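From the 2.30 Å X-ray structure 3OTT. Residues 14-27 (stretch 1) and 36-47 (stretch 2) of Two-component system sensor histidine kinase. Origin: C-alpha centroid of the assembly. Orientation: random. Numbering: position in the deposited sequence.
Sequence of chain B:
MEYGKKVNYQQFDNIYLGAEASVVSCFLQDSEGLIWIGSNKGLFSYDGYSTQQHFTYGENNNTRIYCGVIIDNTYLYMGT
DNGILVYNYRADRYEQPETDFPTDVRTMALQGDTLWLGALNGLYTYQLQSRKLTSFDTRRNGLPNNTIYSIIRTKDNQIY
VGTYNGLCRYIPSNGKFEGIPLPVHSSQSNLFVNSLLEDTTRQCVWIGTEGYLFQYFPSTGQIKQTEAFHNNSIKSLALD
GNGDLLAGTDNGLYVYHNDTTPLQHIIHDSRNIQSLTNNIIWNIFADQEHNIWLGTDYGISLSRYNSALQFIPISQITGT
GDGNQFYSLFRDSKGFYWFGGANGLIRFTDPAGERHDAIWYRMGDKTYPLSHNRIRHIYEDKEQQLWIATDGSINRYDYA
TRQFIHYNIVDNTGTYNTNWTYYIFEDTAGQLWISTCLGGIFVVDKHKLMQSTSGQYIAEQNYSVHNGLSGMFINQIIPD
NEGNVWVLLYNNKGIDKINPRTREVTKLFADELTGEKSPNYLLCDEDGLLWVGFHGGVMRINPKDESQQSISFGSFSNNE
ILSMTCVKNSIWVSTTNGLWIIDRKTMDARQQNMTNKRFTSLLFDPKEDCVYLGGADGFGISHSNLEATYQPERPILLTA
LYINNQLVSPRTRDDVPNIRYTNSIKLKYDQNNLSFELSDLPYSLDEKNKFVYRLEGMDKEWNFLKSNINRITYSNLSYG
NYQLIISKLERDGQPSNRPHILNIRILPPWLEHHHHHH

Stretch 1, residues 14-27: NIYLGAEASVVSCF
Stretch 2, residues 36-47: WIGSNKGLFSYD

Stretch 1 is strand at 14-15, passes through a loop, and returns to strand at 24-27. Stretch 2 contributes strand 36-39, a tight turn, and a second strand that ends at Y46. Strands 24-27 and 36-39 run antiparallel, with 152° between their N-to-C directions and a closest axial approach of 4.7 Å. The register is set by V24 opposite S39 (CA-CA 4.3 Å) and F27 opposite I37 (CA-CA 4.7 Å), both non-hydrogen-bonded pairs. Between them, S25 N donates to G38 O (2.9 Å, 164° at the hydrogen) and G38 N to C26 O (3.0 Å, 161°). The carbonyls also receive CA-H contacts: V24 CA lies 3.4 Å from G38 O, F27 CA 3.2 Å from W36 O, and S39 CA 3.0 Å from V23 O.

Two turns shape the loops. G18 to A21 is type I', with A19 at phi/psi 55/35 and E20 at 52/11, closed by A21 N to G18 O (3.2 Å). S39 to G42 is type I, with N40 at -64/-14 and K41 at -117/-7; G42 N reaches S39 O at 3.3 Å and S39 N reaches G42 O at 3.0 Å. The hairpin continues through reciprocal bonds, I37 N to F44 O and F44 N to I37 O, each 2.8 Å. G42 adopts 138/-164, where a CB would be jammed against the preceding carbonyl oxygen.

N40 couples this turn to the loop before strand 24-27. Its p rotamer (chi1 56°, chi2 -45°) places OD1 where it accepts from both S22 N (2.9 Å, 148°) and V23 N (3.0 Å, 152°). N40 N returns a weak bond to V23 O (2.9 Å, 129°), so side chain and backbone both tie the turn to the loop. S39 OG, with chi1 75° (p), braces the turn from within: it donates to G42 O (2.7 Å) and accepts from K41 N (3.2 Å).

V24 (t), F27 (m), I37 (m, t) and S39 share one sheet face. There V24 CG2 meets I37 CG2 at 3.7 Å, and F27 CD2 approaches I37 CG1 at 4.3 Å. C26 (p) points to the other face; an ideal CB on G38 would lie 2.8 Å from C26 SG, a clash that the glycine avoids.

F44 (chi1 -75°, chi2 80°) anchors the apolar packing beside the G18-A21 turn. L17 (m, t) lays CB over one face of the ring, 4.2 Å from its centroid and 16° off the normal, a CH-pi contact. A19 CB sits at the ring edge, 4.2 Å from F44 CZ, and A21 CB is 3.7 Å from F44 CE1. L17 CD2 also extends to I37 CD1 (4.1 Å). Farther along, I15 (m, t) covers a face of the Y46 ring (chi1 -180°, chi2 56°), with I15 CD1 3.5 Å from Y46 CE2. Together these contacts bury 786 Å², summed over both stretches.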

# COMPACT_ATOMS: atom_id res chain seq x y z
N ASN B 14 -22.22 10.55 -27.16
CA ASN B 14 -22.64 9.29 -27.79
C ASN B 14 -21.72 8.78 -28.90
O ASN B 14 -21.42 9.50 -29.85
CB ASN B 14 -24.08 9.37 -28.23
CG ASN B 14 -25.04 9.54 -27.03
OD1 ASN B 14 -24.73 9.17 -25.88
ND2 ASN B 14 -26.19 10.09 -27.30
N ILE B 15 -21.31 7.54 -28.77
CA ILE B 15 -20.30 6.93 -29.63
C ILE B 15 -20.88 5.67 -30.36
O ILE B 15 -21.48 4.79 -29.71
CB ILE B 15 -19.06 6.52 -28.75
CG1 ILE B 15 -18.42 7.78 -28.09
CG2 ILE B 15 -18.12 5.65 -29.56
CD1 ILE B 15 -17.73 7.49 -26.76
N TYR B 16 -20.73 5.61 -31.67
CA TYR B 16 -21.26 4.55 -32.56
C TYR B 16 -20.11 3.84 -33.25
O TYR B 16 -19.11 4.46 -33.64
CB TYR B 16 -22.21 5.16 -33.62
CG TYR B 16 -23.32 5.87 -32.90
CD1 TYR B 16 -24.36 5.12 -32.32
CD2 TYR B 16 -23.28 7.26 -32.66
CE1 TYR B 16 -25.38 5.72 -31.59
CE2 TYR B 16 -24.32 7.88 -31.89
CZ TYR B 16 -25.38 7.06 -31.37
OH TYR B 16 -26.43 7.58 -30.62
N LEU B 17 -20.27 2.55 -33.43
CA LEU B 17 -19.21 1.72 -33.93
C LEU B 17 -19.37 1.52 -35.43
O LEU B 17 -20.49 1.57 -35.95
CB LEU B 17 -19.22 0.36 -33.23
CG LEU B 17 -19.13 0.39 -31.71
CD1 LEU B 17 -19.38 -1.00 -31.15
CD2 LEU B 17 -17.81 0.96 -31.21
N GLY B 18 -18.28 1.24 -36.12
CA GLY B 18 -18.38 0.93 -37.55
C GLY B 18 -18.77 -0.52 -37.75
O GLY B 18 -19.22 -1.18 -36.80
N ALA B 19 -18.61 -1.01 -38.97
CA ALA B 19 -18.78 -2.41 -39.31
C ALA B 19 -20.14 -3.06 -38.93
O ALA B 19 -20.15 -4.25 -38.56
CB ALA B 19 -17.58 -3.24 -38.72
N GLU B 20 -21.24 -2.30 -39.00
CA GLU B 20 -22.58 -2.73 -38.53
C GLU B 20 -22.72 -3.28 -37.08
O GLU B 20 -23.77 -3.82 -36.69
CB GLU B 20 -23.29 -3.68 -39.51
CG GLU B 20 -24.86 -3.77 -39.25
CD GLU B 20 -25.75 -2.96 -40.27
OE1 GLU B 20 -25.30 -2.64 -41.41
OE2 GLU B 20 -26.93 -2.68 -39.93
N ALA B 21 -21.67 -3.13 -36.29
CA ALA B 21 -21.76 -3.44 -34.89
C ALA B 21 -22.67 -2.36 -34.29
O ALA B 21 -22.59 -1.21 -34.64
CB ALA B 21 -20.40 -3.41 -34.29
N SER B 22 -23.58 -2.70 -33.41
CA SER B 22 -24.33 -1.65 -32.75
C SER B 22 -24.59 -1.99 -31.31
O SER B 22 -24.86 -1.08 -30.54
CB SER B 22 -25.60 -1.30 -33.51
OG SER B 22 -26.39 -2.45 -33.72
N VAL B 23 -24.46 -3.28 -30.96
CA VAL B 23 -24.61 -3.78 -29.58
C VAL B 23 -23.29 -3.90 -28.80
O VAL B 23 -22.39 -4.67 -29.17
CB VAL B 23 -25.39 -5.16 -29.51
CG1 VAL B 23 -25.65 -5.54 -28.10
CG2 VAL B 23 -26.74 -5.09 -30.23
N VAL B 24 -23.18 -3.19 -27.67
CA VAL B 24 -21.96 -3.25 -26.86
C VAL B 24 -22.22 -4.05 -25.61
O VAL B 24 -23.14 -3.75 -24.85
CB VAL B 24 -21.46 -1.85 -26.55
CG1 VAL B 24 -20.39 -1.84 -25.45
CG2 VAL B 24 -20.95 -1.20 -27.79
N SER B 25 -21.40 -5.05 -25.33
CA SER B 25 -21.75 -5.88 -24.20
C SER B 25 -20.79 -5.77 -23.01
O SER B 25 -21.09 -6.34 -21.97
CB SER B 25 -21.78 -7.32 -24.67
OG SER B 25 -20.45 -7.58 -25.12
N CYS B 26 -19.60 -5.16 -23.21
CA CYS B 26 -18.60 -4.98 -22.17
C CYS B 26 -17.50 -4.01 -22.58
O CYS B 26 -17.33 -3.71 -23.77
CB CYS B 26 -17.94 -6.30 -21.81
SG CYS B 26 -17.26 -7.15 -23.20
N PHE B 27 -16.74 -3.58 -21.57
CA PHE B 27 -15.64 -2.62 -21.73
C PHE B 27 -14.52 -3.14 -20.89
O PHE B 27 -14.77 -3.70 -19.82
CB PHE B 27 -15.95 -1.21 -21.19
CG PHE B 27 -17.12 -0.55 -21.83
CD1 PHE B 27 -18.40 -0.75 -21.34
CD2 PHE B 27 -16.94 0.27 -22.93
CE1 PHE B 27 -19.49 -0.12 -21.91
CE2 PHE B 27 -18.04 0.86 -23.53
CZ PHE B 27 -19.29 0.70 -23.03
N TRP B 36 -11.24 -0.63 -24.52
CA TRP B 36 -11.59 -1.71 -25.42
C TRP B 36 -13.07 -2.04 -25.25
O TRP B 36 -13.58 -2.02 -24.12
CB TRP B 36 -10.75 -2.96 -25.11
CG TRP B 36 -9.27 -2.70 -25.27
CD1 TRP B 36 -8.41 -2.18 -24.31
CD2 TRP B 36 -8.47 -2.93 -26.42
NE1 TRP B 36 -7.15 -2.08 -24.80
CE2 TRP B 36 -7.15 -2.55 -26.10
CE3 TRP B 36 -8.72 -3.46 -27.69
CZ2 TRP B 36 -6.11 -2.63 -27.01
CZ3 TRP B 36 -7.68 -3.55 -28.60
CH2 TRP B 36 -6.39 -3.12 -28.26
N ILE B 37 -13.73 -2.42 -26.35
CA ILE B 37 -15.18 -2.55 -26.45
C ILE B 37 -15.53 -3.91 -27.06
O ILE B 37 -15.12 -4.21 -28.17
CB ILE B 37 -15.76 -1.37 -27.36
CG1 ILE B 37 -15.31 0.01 -26.86
CG2 ILE B 37 -17.28 -1.43 -27.54
CD1 ILE B 37 -15.43 1.19 -27.94
N GLY B 38 -16.28 -4.75 -26.36
CA GLY B 38 -16.80 -5.96 -26.97
C GLY B 38 -18.15 -5.64 -27.61
O GLY B 38 -19.02 -5.02 -27.00
N SER B 39 -18.35 -6.02 -28.86
CA SER B 39 -19.58 -5.68 -29.53
C SER B 39 -20.17 -6.96 -30.13
O SER B 39 -19.51 -8.01 -30.09
CB SER B 39 -19.30 -4.71 -30.66
OG SER B 39 -18.71 -5.43 -31.75
N ASN B 40 -21.36 -6.86 -30.74
CA ASN B 40 -22.03 -8.01 -31.35
C ASN B 40 -21.27 -8.60 -32.54
O ASN B 40 -21.62 -9.67 -33.01
CB ASN B 40 -23.51 -7.70 -31.77
CG ASN B 40 -23.66 -6.46 -32.73
OD1 ASN B 40 -23.05 -5.38 -32.54
ND2 ASN B 40 -24.52 -6.61 -33.74
N LYS B 41 -20.28 -7.88 -33.06
CA LYS B 41 -19.48 -8.28 -34.25
C LYS B 41 -18.00 -8.49 -33.91
O LYS B 41 -17.23 -8.89 -34.76
CB LYS B 41 -19.52 -7.18 -35.33
CG LYS B 41 -20.90 -6.93 -36.02
CD LYS B 41 -21.42 -8.16 -36.75
CE LYS B 41 -22.95 -8.20 -36.84
NZ LYS B 41 -23.49 -7.46 -38.05
N GLY B 42 -17.56 -8.19 -32.70
CA GLY B 42 -16.19 -8.46 -32.33
C GLY B 42 -15.61 -7.32 -31.55
O GLY B 42 -16.34 -6.44 -31.09
N LEU B 43 -14.30 -7.31 -31.45
CA LEU B 43 -13.63 -6.45 -30.50
C LEU B 43 -13.26 -5.11 -31.16
O LEU B 43 -12.78 -5.13 -32.28
CB LEU B 43 -12.37 -7.19 -30.01
CG LEU B 43 -11.34 -6.34 -29.22
CD1 LEU B 43 -11.91 -6.03 -27.83
CD2 LEU B 43 -9.94 -6.98 -29.12
N PHE B 44 -13.49 -3.98 -30.47
CA PHE B 44 -13.07 -2.63 -30.91
C PHE B 44 -12.20 -1.95 -29.82
O PHE B 44 -12.20 -2.40 -28.64
CB PHE B 44 -14.26 -1.67 -31.16
CG PHE B 44 -15.05 -1.92 -32.44
CD1 PHE B 44 -16.00 -2.93 -32.49
CD2 PHE B 44 -14.88 -1.09 -33.55
CE1 PHE B 44 -16.73 -3.15 -33.62
CE2 PHE B 44 -15.62 -1.30 -34.73
CZ PHE B 44 -16.56 -2.34 -34.75
N SER B 45 -11.53 -0.84 -30.21
CA SER B 45 -10.91 0.05 -29.28
C SER B 45 -11.34 1.46 -29.58
O SER B 45 -11.75 1.77 -30.69
CB SER B 45 -9.38 -0.06 -29.37
OG SER B 45 -8.90 0.27 -30.72
N TYR B 46 -11.20 2.34 -28.59
CA TYR B 46 -11.61 3.72 -28.75
C TYR B 46 -10.57 4.58 -28.09
O TYR B 46 -10.28 4.40 -26.89
CB TYR B 46 -12.95 3.98 -28.08
CG TYR B 46 -13.44 5.41 -28.20
CD1 TYR B 46 -13.58 6.01 -29.44
CD2 TYR B 46 -13.78 6.14 -27.09
CE1 TYR B 46 -14.05 7.27 -29.57
CE2 TYR B 46 -14.24 7.41 -27.20
CZ TYR B 46 -14.38 7.98 -28.44
OH TYR B 46 -14.86 9.29 -28.54
N ASP B 47 -10.01 5.52 -28.83
CA ASP B 47 -8.92 6.32 -28.26
C ASP B 47 -9.36 7.73 -27.90
O ASP B 47 -8.51 8.60 -27.66
CB ASP B 47 -7.74 6.40 -29.24
CG ASP B 47 -8.10 7.13 -30.56
OD1 ASP B 47 -9.25 7.63 -30.68
OD2 ASP B 47 -7.20 7.23 -31.46